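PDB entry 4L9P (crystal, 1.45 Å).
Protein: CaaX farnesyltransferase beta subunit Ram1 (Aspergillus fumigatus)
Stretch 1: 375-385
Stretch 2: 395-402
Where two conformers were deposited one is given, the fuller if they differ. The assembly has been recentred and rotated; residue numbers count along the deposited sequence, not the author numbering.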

# COMPACT_ATOMS: atom_id res chain seq x y z
N CYS B 375 -8.89 -2.40 -3.97
CA CYS B 375 -9.66 -1.29 -3.38
C CYS B 375 -11.04 -1.20 -4.03
O CYS B 375 -12.01 -0.72 -3.39
CB CYS B 375 -9.01 0.07 -3.59
SG CYS B 375 -7.52 0.29 -2.54
N TRP B 376 -11.16 -1.63 -5.29
CA TRP B 376 -12.43 -1.40 -6.01
C TRP B 376 -13.65 -2.13 -5.42
O TRP B 376 -14.71 -1.51 -5.26
CB TRP B 376 -12.28 -1.67 -7.52
CG TRP B 376 -11.54 -0.51 -8.16
CD1 TRP B 376 -10.25 -0.50 -8.72
CD2 TRP B 376 -12.03 0.85 -8.28
NE1 TRP B 376 -9.95 0.78 -9.20
CE2 TRP B 376 -11.00 1.62 -8.94
CE3 TRP B 376 -13.22 1.50 -7.89
CZ2 TRP B 376 -11.14 2.97 -9.22
CZ3 TRP B 376 -13.34 2.89 -8.14
CH2 TRP B 376 -12.31 3.59 -8.81
N PRO B 377 -13.54 -3.44 -5.09
CA PRO B 377 -14.72 -4.07 -4.47
C PRO B 377 -15.07 -3.41 -3.14
O PRO B 377 -16.27 -3.39 -2.79
CB PRO B 377 -14.29 -5.53 -4.23
CG PRO B 377 -13.05 -5.75 -5.05
CD PRO B 377 -12.46 -4.39 -5.42
N LEU B 378 -14.06 -2.90 -2.43
CA LEU B 378 -14.35 -2.27 -1.12
C LEU B 378 -15.09 -0.95 -1.36
O LEU B 378 -16.13 -0.68 -0.71
CB LEU B 378 -13.03 -1.98 -0.35
CG LEU B 378 -12.23 -3.26 -0.12
CD1 LEU B 378 -10.89 -2.90 0.62
CD2 LEU B 378 -12.97 -4.37 0.62
N VAL B 379 -14.60 -0.10 -2.29
CA VAL B 379 -15.25 1.19 -2.52
C VAL B 379 -16.64 0.93 -3.15
O VAL B 379 -17.65 1.58 -2.82
CB VAL B 379 -14.37 2.08 -3.44
CG1 VAL B 379 -15.17 3.35 -3.97
CG2 VAL B 379 -13.11 2.50 -2.62
N GLN B 380 -16.69 -0.01 -4.10
CA GLN B 380 -17.98 -0.33 -4.76
C GLN B 380 -19.01 -0.82 -3.73
O GLN B 380 -20.19 -0.41 -3.77
CB GLN B 380 -17.72 -1.30 -5.88
CG GLN B 380 -16.98 -0.45 -7.05
CD GLN B 380 -16.28 -1.20 -8.19
OE1 GLN B 380 -15.66 -0.56 -9.03
NE2 GLN B 380 -16.42 -2.52 -8.25
N ALA B 381 -18.58 -1.60 -2.75
CA ALA B 381 -19.51 -2.02 -1.67
C ALA B 381 -19.93 -0.81 -0.83
O ALA B 381 -21.06 -0.76 -0.32
CB ALA B 381 -18.85 -3.06 -0.77
N ALA B 382 -19.02 0.14 -0.62
CA ALA B 382 -19.38 1.33 0.16
C ALA B 382 -20.46 2.14 -0.55
O ALA B 382 -21.31 2.74 0.12
CB ALA B 382 -18.14 2.20 0.46
N LEU B 383 -20.46 2.12 -1.89
CA LEU B 383 -21.45 2.83 -2.68
C LEU B 383 -22.73 2.00 -2.86
O LEU B 383 -23.86 2.58 -2.86
CB LEU B 383 -20.88 3.10 -4.07
CG LEU B 383 -19.66 4.07 -4.08
CD1 LEU B 383 -19.09 4.25 -5.47
CD2 LEU B 383 -20.02 5.40 -3.41
N ASP B 384 -22.61 0.68 -3.00
CA ASP B 384 -23.80 -0.17 -3.25
C ASP B 384 -24.54 -0.57 -1.99
O ASP B 384 -25.78 -0.77 -2.01
CB ASP B 384 -23.36 -1.49 -3.88
CG ASP B 384 -22.92 -1.34 -5.31
OD1 ASP B 384 -23.25 -0.30 -5.95
OD2 ASP B 384 -22.22 -2.26 -5.78
N GLY B 385 -23.83 -0.69 -0.89
CA GLY B 385 -24.39 -1.25 0.32
C GLY B 385 -24.46 -2.76 0.31
O GLY B 385 -24.18 -3.44 -0.71
N SER B 395 -29.45 -2.53 -7.36
CA SER B 395 -28.67 -2.03 -8.47
C SER B 395 -27.26 -1.90 -7.94
O SER B 395 -27.06 -1.73 -6.71
CB SER B 395 -29.17 -0.66 -8.90
OG SER B 395 -29.28 0.16 -7.75
N SER B 396 -26.29 -2.04 -8.82
CA SER B 396 -24.88 -1.81 -8.43
C SER B 396 -24.31 -0.68 -9.25
O SER B 396 -24.73 -0.48 -10.39
CB SER B 396 -23.95 -3.06 -8.60
OG SER B 396 -22.58 -2.77 -8.28
N VAL B 397 -23.34 0.05 -8.70
CA VAL B 397 -22.59 1.02 -9.49
C VAL B 397 -21.69 0.30 -10.51
O VAL B 397 -21.21 0.93 -11.47
CB VAL B 397 -21.71 1.97 -8.59
CG1 VAL B 397 -22.56 2.82 -7.65
CG2 VAL B 397 -20.62 1.17 -7.79
N GLY B 398 -21.52 -1.03 -10.37
CA GLY B 398 -20.71 -1.80 -11.31
C GLY B 398 -19.22 -1.50 -11.04
O GLY B 398 -18.82 -0.97 -9.99
N ASN B 399 -18.39 -1.81 -12.04
CA ASN B 399 -16.95 -1.61 -11.94
C ASN B 399 -16.62 -0.25 -12.44
O ASN B 399 -17.00 0.10 -13.56
CB ASN B 399 -16.24 -2.67 -12.76
CG ASN B 399 -16.53 -4.02 -12.23
OD1 ASN B 399 -16.29 -4.25 -11.02
ND2 ASN B 399 -17.13 -4.90 -13.07
N LEU B 400 -15.95 0.54 -11.61
CA LEU B 400 -15.65 1.92 -11.93
C LEU B 400 -14.27 2.15 -12.54
O LEU B 400 -13.84 3.28 -12.64
CB LEU B 400 -15.89 2.80 -10.67
CG LEU B 400 -17.37 2.80 -10.21
CD1 LEU B 400 -17.47 3.69 -8.95
CD2 LEU B 400 -18.33 3.28 -11.29
N TYR B 401 -13.58 1.08 -12.93
CA TYR B 401 -12.27 1.10 -13.56
C TYR B 401 -12.41 0.16 -14.78
O TYR B 401 -13.47 -0.45 -15.00
CB TYR B 401 -11.16 0.56 -12.62
CG TYR B 401 -11.35 -0.89 -12.26
CD1 TYR B 401 -12.28 -1.29 -11.33
CD2 TYR B 401 -10.55 -1.85 -12.86
CE1 TYR B 401 -12.46 -2.65 -11.00
CE2 TYR B 401 -10.69 -3.22 -12.52
CZ TYR B 401 -11.64 -3.62 -11.59
OH TYR B 401 -11.75 -4.99 -11.31
N SER B 402 -11.34 0.04 -15.57
CA SER B 402 -11.33 -0.80 -16.77
C SER B 402 -10.77 -2.18 -16.47
O SER B 402 -9.54 -2.37 -16.37
CB SER B 402 -10.51 -0.12 -17.89
OG SER B 402 -10.43 -1.02 -19.00
O HOH W 1 -25.76 1.17 -5.90
O HOH W 2 -27.46 -0.01 -4.00

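A helix that runs to Asp-384 makes up most of the first stretch, and residues 395-402, with no regular secondary structure of their own, run along one flank of it. The NH groups of Val-379 to Gly-385 are bonded to carbonyls four residues back, and every direct hydrogen bond to the loop comes from a helix side chain. The loop has no such internal pairing, and two of its backbone NH groups, those of Val-397 and Leu-400, are taken up by helix side chains. Three residues spaced four apart, Trp-376, Gln-380 and Asp-384, cover the most surface on the helix; that spacing, close to one helical turn, lines them up along the same side.

At the first of these, Trp-376 offers a broad flat surface. Its five-membered ring and the ring of Tyr-401 form an offset stack, with centroids 4.3 Å apart and planes inclined by 19°; the closest atoms, Trp-376 CG and Tyr-401 CD1, are 3.3 Å apart. Tyr-401 CB also lies over the face of that five-membered ring, a CH-pi contact. The six-membered part of the indole reaches Leu-400, where Trp-376 CZ3 comes within 3.6 Å of Leu-400 CB. A large, polarizable indole suits a place where it can meet both an aromatic and an aliphatic neighbour.

One turn on, the CA-to-CB bond of Gln-380 points sideways to the loop, but the extended side chain brings its amide to it. An amide both accepts and donates, and both abilities are used: Leu-400 N donates to Gln-380 OE1 (2.8 Å), while Gln-380 NE2 donates to Asn-399 OD1 over a longer 3.3 Å. Such a group is well suited to a buried site, since it supplies polar partners without bringing in a net charge.

Near the helix end, where the backbones approach most closely (5.5 Å between Asp-384 CA and Ser-396 CA), the carboxylate of Asp-384 uses both oxygens. Asp-384 OD1 accepts from Val-397 N at 2.8 Å, and Asp-384 OD2 accepts from Ser-396 OG at 2.6 Å. Ser-396 OG, while donating to the carboxylate, accepts from Gly-398 N at 2.9 Å, and so also ties the loop to itself. Asp-384 can therefore hold two successive residues with one short side chain.

Leu-383 adds an apolar contact beside these polar groups, its CB lying 4.0 Å from Val-397 CG1 and its CD1 3.9 Å from Leu-400 CD1. Just beyond the helix, Gly-385 has positive phi, and at its backbone angles a CB would jam against the preceding carbonyl oxygen, which calls for glycine.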